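Threonine phosphate decarboxylase-like enzyme (Sulfurospirillum multivorans, PDB 6OUX) catalyses the pyridoxal phosphate-dependent decarboxylation of L-serine O-phosphate to ethanolamine O-phosphate, a building block of norcobamide cofactors. Local coordinates at residues 101-115 / 252-266. Numbering follows the deposited sequence.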
loop_
_atom_site.group_PDB
_atom_site.type_symbol
_atom_site.label_atom_id
_atom_site.label_comp_id
_atom_site.label_asym_id
_atom_site.label_seq_id
_atom_site.Cartn_x
_atom_site.Cartn_y
_atom_site.Cartn_z
ATOM N N ASN A 101 4.290 -5.746 -19.493
ATOM C CA ASN A 101 5.447 -6.351 -18.777
ATOM C C ASN A 101 5.826 -5.630 -17.427
ATOM O O ASN A 101 6.713 -6.090 -16.713
ATOM C CB ASN A 101 6.710 -6.380 -19.669
ATOM C CG ASN A 101 6.649 -7.418 -20.754
ATOM O OD1 ASN A 101 6.677 -7.131 -21.926
ATOM N ND2 ASN A 101 6.569 -8.611 -20.368
ATOM N N ILE A 102 5.117 -4.560 -17.066
ATOM C CA ILE A 102 5.351 -3.778 -15.827
ATOM C C ILE A 102 4.318 -4.086 -14.738
ATOM O O ILE A 102 3.148 -4.024 -15.022
ATOM C CB ILE A 102 5.319 -2.268 -16.100
ATOM C CG1 ILE A 102 6.235 -1.918 -17.259
ATOM C CG2 ILE A 102 5.733 -1.498 -14.826
ATOM C CD1 ILE A 102 6.191 -0.481 -17.777
ATOM N N PHE A 103 4.784 -4.461 -13.537
ATOM C CA PHE A 103 3.983 -4.616 -12.359
ATOM C C PHE A 103 4.357 -3.463 -11.373
ATOM O O PHE A 103 5.547 -3.277 -11.008
ATOM C CB PHE A 103 4.181 -6.022 -11.728
ATOM C CG PHE A 103 3.392 -6.226 -10.478
ATOM C CD1 PHE A 103 3.885 -5.784 -9.244
ATOM C CD2 PHE A 103 2.110 -6.790 -10.514
ATOM C CE1 PHE A 103 3.159 -5.919 -8.085
ATOM C CE2 PHE A 103 1.379 -6.963 -9.333
ATOM C CZ PHE A 103 1.899 -6.548 -8.120
ATOM N N ILE A 104 3.351 -2.744 -10.904
ATOM C CA ILE A 104 3.540 -1.606 -9.972
ATOM C C ILE A 104 3.002 -2.015 -8.598
ATOM O O ILE A 104 1.855 -2.443 -8.509
ATOM C CB ILE A 104 2.754 -0.344 -10.374
ATOM C CG1 ILE A 104 2.829 -0.017 -11.880
ATOM C CG2 ILE A 104 3.176 0.819 -9.454
ATOM C CD1 ILE A 104 4.084 0.641 -12.312
ATOM N N GLY A 105 3.823 -1.936 -7.547
ATOM C CA GLY A 105 3.383 -2.235 -6.166
ATOM C C GLY A 105 4.061 -1.299 -5.140
ATOM O O GLY A 105 4.522 -0.197 -5.494
ATOM N N ASN A 106 4.130 -1.748 -3.896
ATOM C CA ASN A 106 4.608 -0.960 -2.773
ATOM C C ASN A 106 6.110 -0.783 -2.601
ATOM O O ASN A 106 6.575 0.187 -2.008
ATOM C CB ASN A 106 4.073 -1.572 -1.481
ATOM C CG ASN A 106 2.602 -1.365 -1.338
ATOM O OD1 ASN A 106 2.110 -0.271 -1.581
ATOM N ND2 ASN A 106 1.881 -2.416 -0.961
ATOM N N GLY A 107 6.870 -1.717 -3.096
ATOM C CA GLY A 107 8.311 -1.687 -2.910
ATOM C C GLY A 107 8.901 -2.927 -3.490
ATOM O O GLY A 107 8.176 -3.875 -3.810
ATOM N N ALA A 108 10.218 -2.923 -3.637
ATOM C CA ALA A 108 10.916 -4.040 -4.206
ATOM C C ALA A 108 10.759 -5.315 -3.343
ATOM O O ALA A 108 10.379 -6.387 -3.831
ATOM C CB ALA A 108 12.376 -3.668 -4.378
ATOM N N THR A 109 11.011 -5.198 -2.037
ATOM C CA THR A 109 10.892 -6.315 -1.130
ATOM C C THR A 109 9.451 -6.891 -1.052
ATOM O O THR A 109 9.306 -8.081 -1.071
ATOM C CB THR A 109 11.433 -5.936 0.261
ATOM O OG1 THR A 109 12.759 -5.437 0.082
ATOM C CG2 THR A 109 11.488 -7.186 1.187
ATOM N N GLU A 110 8.422 -6.046 -1.029
ATOM C CA GLU A 110 7.031 -6.503 -1.113
ATOM C C GLU A 110 6.757 -7.282 -2.418
ATOM O O GLU A 110 6.051 -8.317 -2.388
ATOM C CB GLU A 110 6.000 -5.383 -0.961
ATOM C CG GLU A 110 6.029 -4.549 0.336
ATOM C CD GLU A 110 7.274 -3.651 0.517
ATOM O OE1 GLU A 110 8.019 -3.368 -0.427
ATOM O OE2 GLU A 110 7.541 -3.194 1.655
ATOM N N ILE A 111 7.290 -6.800 -3.543
ATOM C CA ILE A 111 7.120 -7.509 -4.795
ATOM C C ILE A 111 7.828 -8.867 -4.753
ATOM O O ILE A 111 7.257 -9.858 -5.195
ATOM C CB ILE A 111 7.531 -6.655 -5.990
ATOM C CG1 ILE A 111 6.514 -5.492 -6.124
ATOM C CG2 ILE A 111 7.570 -7.503 -7.272
ATOM C CD1 ILE A 111 7.069 -4.390 -7.078
ATOM N N ILE A 112 9.048 -8.933 -4.203
ATOM C CA ILE A 112 9.771 -10.203 -4.145
ATOM C C ILE A 112 9.100 -11.213 -3.219
ATOM O O ILE A 112 9.058 -12.385 -3.508
ATOM C CB ILE A 112 11.252 -9.984 -3.772
ATOM C CG1 ILE A 112 11.970 -9.216 -4.886
ATOM C CG2 ILE A 112 11.976 -11.317 -3.533
ATOM C CD1 ILE A 112 13.383 -8.784 -4.530
ATOM N N GLN A 113 8.513 -10.737 -2.141
ATOM C CA GLN A 113 7.741 -11.585 -1.266
ATOM C C GLN A 113 6.528 -12.168 -1.954
ATOM O O GLN A 113 6.278 -13.372 -1.746
ATOM C CB GLN A 113 7.412 -10.839 0.048
ATOM C CG GLN A 113 8.726 -10.605 0.813
ATOM C CD GLN A 113 8.698 -9.629 1.998
ATOM O OE1 GLN A 113 9.658 -9.597 2.807
ATOM N NE2 GLN A 113 7.637 -8.836 2.110
ATOM N N MET A 114 5.795 -11.376 -2.738
ATOM C CA MET A 114 4.694 -11.883 -3.633
ATOM C C MET A 114 5.190 -12.930 -4.627
ATOM O O MET A 114 4.606 -13.999 -4.733
ATOM C CB MET A 114 3.968 -10.734 -4.323
ATOM C CG MET A 114 2.968 -11.077 -5.458
ATOM S SD MET A 114 2.454 -9.668 -6.497
ATOM C CE MET A 114 3.841 -9.682 -7.638
ATOM N N LEU A 115 6.332 -12.676 -5.284
ATOM C CA LEU A 115 6.933 -13.656 -6.163
ATOM C C LEU A 115 7.282 -14.988 -5.488
ATOM O O LEU A 115 7.012 -16.063 -6.025
ATOM C CB LEU A 115 8.188 -13.062 -6.838
ATOM C CG LEU A 115 7.923 -11.905 -7.815
ATOM C CD1 LEU A 115 9.238 -11.303 -8.284
ATOM C CD2 LEU A 115 7.100 -12.396 -8.993
ATOM N N ARG A 252 5.306 4.881 -0.861
ATOM C CA ARG A 252 5.954 3.577 -1.060
ATOM C C ARG A 252 5.630 3.028 -2.424
ATOM O O ARG A 252 4.501 2.646 -2.690
ATOM C CB ARG A 252 5.522 2.578 0.020
ATOM C CG ARG A 252 5.958 2.963 1.437
ATOM C CD ARG A 252 6.205 1.747 2.333
ATOM N NE ARG A 252 5.219 0.684 2.105
ATOM C CZ ARG A 252 5.419 -0.616 2.347
ATOM N NH1 ARG A 252 6.582 -1.058 2.842
ATOM N NH2 ARG A 252 4.444 -1.488 2.100
ATOM N N LEU A 253 6.637 2.989 -3.294
ATOM C CA LEU A 253 6.465 2.580 -4.683
ATOM C C LEU A 253 7.610 1.755 -5.193
ATOM O O LEU A 253 8.749 2.075 -4.963
ATOM C CB LEU A 253 6.456 3.787 -5.593
ATOM C CG LEU A 253 5.291 4.730 -5.476
ATOM C CD1 LEU A 253 5.617 5.984 -6.258
ATOM C CD2 LEU A 253 4.028 4.075 -5.980
ATOM N N GLY A 254 7.301 0.717 -5.945
ATOM C CA GLY A 254 8.343 -0.026 -6.624
ATOM C C GLY A 254 7.726 -0.660 -7.827
ATOM O O GLY A 254 6.461 -0.720 -7.938
ATOM N N TYR A 255 8.571 -1.125 -8.732
ATOM C CA TYR A 255 8.030 -1.848 -9.900
ATOM C C TYR A 255 8.833 -3.120 -10.169
ATOM O O TYR A 255 9.906 -3.334 -9.598
ATOM C CB TYR A 255 7.947 -0.948 -11.142
ATOM C CG TYR A 255 9.321 -0.631 -11.789
ATOM C CD1 TYR A 255 10.097 0.409 -11.349
ATOM C CD2 TYR A 255 9.807 -1.396 -12.803
ATOM C CE1 TYR A 255 11.329 0.709 -11.943
ATOM C CE2 TYR A 255 11.043 -1.132 -13.385
ATOM C CZ TYR A 255 11.791 -0.103 -12.936
ATOM O OH TYR A 255 12.977 0.116 -13.504
ATOM N N ALA A 256 8.265 -3.977 -10.988
ATOM C CA ALA A 256 8.936 -5.148 -11.545
ATOM C C ALA A 256 8.668 -5.248 -13.027
ATOM O O ALA A 256 7.583 -4.848 -13.499
ATOM C CB ALA A 256 8.464 -6.415 -10.880
ATOM N N LEU A 257 9.637 -5.804 -13.748
ATOM C CA LEU A 257 9.505 -6.202 -15.175
ATOM C C LEU A 257 9.489 -7.739 -15.185
ATOM O O LEU A 257 10.391 -8.389 -14.645
ATOM C CB LEU A 257 10.688 -5.704 -15.988
ATOM C CG LEU A 257 11.007 -4.201 -15.889
ATOM C CD1 LEU A 257 12.186 -3.813 -16.768
ATOM C CD2 LEU A 257 9.837 -3.308 -16.224
ATOM N N MET A 258 8.438 -8.300 -15.747
ATOM C CA MET A 258 8.256 -9.725 -15.745
ATOM C C MET A 258 7.336 -10.154 -16.876
ATOM O O MET A 258 6.805 -9.341 -17.625
ATOM C CB MET A 258 7.766 -10.225 -14.370
ATOM C CG MET A 258 6.419 -9.724 -13.886
ATOM S SD MET A 258 5.906 -10.344 -12.209
ATOM C CE MET A 258 6.191 -9.069 -11.281
ATOM N N ASP A 259 7.177 -11.454 -16.989
ATOM C CA ASP A 259 6.343 -12.063 -18.035
ATOM C C ASP A 259 4.934 -11.451 -18.010
ATOM O O ASP A 259 4.332 -11.380 -16.959
ATOM C CB ASP A 259 6.286 -13.586 -17.774
ATOM C CG ASP A 259 5.424 -14.287 -18.765
ATOM O OD1 ASP A 259 5.880 -14.489 -19.938
ATOM O OD2 ASP A 259 4.262 -14.549 -18.420
ATOM N N SER A 260 4.430 -10.977 -19.145
ATOM C CA SER A 260 3.139 -10.295 -19.167
ATOM C C SER A 260 1.967 -11.212 -18.871
ATOM O O SER A 260 0.964 -10.771 -18.251
ATOM C CB SER A 260 2.916 -9.522 -20.477
ATOM O OG SER A 260 2.959 -10.411 -21.547
ATOM N N ARG A 261 2.089 -12.480 -19.269
ATOM C CA ARG A 261 1.076 -13.496 -18.939
ATOM C C ARG A 261 0.898 -13.630 -17.411
ATOM O O ARG A 261 -0.224 -13.636 -16.881
ATOM C CB ARG A 261 1.543 -14.871 -19.475
ATOM C CG ARG A 261 0.582 -15.611 -20.373
ATOM C CD ARG A 261 0.160 -14.808 -21.602
ATOM N NE ARG A 261 1.246 -14.208 -22.399
ATOM C CZ ARG A 261 1.739 -14.675 -23.559
ATOM N NH1 ARG A 261 1.326 -15.815 -24.069
ATOM N NH2 ARG A 261 2.698 -14.004 -24.183
ATOM N N LYS A 262 2.026 -13.803 -16.726
ATOM C CA LYS A 262 2.081 -13.864 -15.272
ATOM C C LYS A 262 1.494 -12.572 -14.629
ATOM O O LYS A 262 0.682 -12.634 -13.698
ATOM C CB LYS A 262 3.522 -14.092 -14.897
ATOM C CG LYS A 262 3.852 -14.207 -13.426
ATOM C CD LYS A 262 5.374 -14.347 -13.308
ATOM C CE LYS A 262 5.904 -14.239 -11.871
ATOM N NZ LYS A 262 6.001 -15.571 -11.232
ATOM N N ILE A 263 1.888 -11.399 -15.106
ATOM C CA ILE A 263 1.240 -10.155 -14.585
ATOM C C ILE A 263 -0.284 -10.195 -14.800
ATOM O O ILE A 263 -1.049 -9.796 -13.896
ATOM C CB ILE A 263 1.821 -8.901 -15.208
ATOM C CG1 ILE A 263 3.270 -8.702 -14.728
ATOM C CG2 ILE A 263 0.996 -7.663 -14.883
ATOM C CD1 ILE A 263 4.001 -7.655 -15.520
ATOM N N ASP A 264 -0.730 -10.695 -15.966
ATOM C CA ASP A 264 -2.195 -10.714 -16.299
ATOM C C ASP A 264 -2.905 -11.565 -15.287
ATOM O O ASP A 264 -3.960 -11.174 -14.804
ATOM C CB ASP A 264 -2.502 -11.313 -17.679
ATOM C CG ASP A 264 -2.055 -10.442 -18.815
ATOM O OD1 ASP A 264 -2.109 -9.167 -18.741
ATOM O OD2 ASP A 264 -1.657 -11.067 -19.827
ATOM N N ALA A 265 -2.305 -12.729 -14.976
ATOM C CA ALA A 265 -2.840 -13.678 -13.989
ATOM C C ALA A 265 -2.898 -13.081 -12.582
ATOM O O ALA A 265 -3.916 -13.163 -11.895
ATOM C CB ALA A 265 -2.017 -14.965 -13.987
ATOM N N LEU A 266 -1.815 -12.461 -12.142
ATOM C CA LEU A 266 -1.844 -11.768 -10.846
ATOM C C LEU A 266 -2.943 -10.683 -10.771
ATOM O O LEU A 266 -3.639 -10.579 -9.766
ATOM C CB LEU A 266 -0.451 -11.237 -10.505
ATOM C CG LEU A 266 0.616 -12.331 -10.287
ATOM C CD1 LEU A 266 1.998 -11.725 -10.098
ATOM C CD2 LEU A 266 0.301 -13.249 -9.120
HETATM O O HOH W 1 6.732 -16.212 -8.775
#
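With chi1 at -74°, Asn101 carries its amide beside its own backbone N and across to Met258, whose O takes a bond from Asn101 ND2 at 2.8 Å; the N-H points almost straight at the oxygen, which lies close to the amide plane. Met258 N returns a bond to Asn101 O, so the two residues hold each other by backbone and side chain just where segment 252-266 turns into helix 260-266. A leucine in place of Asn101 would probably leave Met258 O without this donor and let the turn into that helix shift.

From here strands 102-105 and 254-257 run antiparallel. Phe103 N to Ala256 O and Ala256 N to Phe103 O are both hydrogen bonds of 2.8 Å, and Gly105 and Gly254 also pair in both directions. Gly254, with no side chain, lets the backbone at Gly107 come close as the chain enters helix 108-116.

That helix lies over the sheet face bearing Phe103 and Ala256. Ile111 CG2 sits on Ala256 CB at 3.9 Å, while Met114 lays its CE over one face of the Phe103 ring, toward the rim, and meets Leu266 CD1 tip to tip at 3.7 Å. Met258, bent at chi3, runs alongside Phe103, its CE 3.7 Å from Phe103 CB. Ile102 and Leu257 lie side by side on the reverse face, where helix 84-95 packs against Ile102. At the far end Glu110 OE2 and Arg252 NH1 form a salt bridge of 2.6 Å, with carboxylate and guanidinium planes nearly perpendicular and the hydrogen bond within it weak.

Strand 254-257 also bonds to strand 236-241; strand 102-105 is the edge strand, and 254-257 the one strand running against the others, in the seven-stranded sheet of the large domain of fold-type I PLP enzymes, the aminotransferase fold.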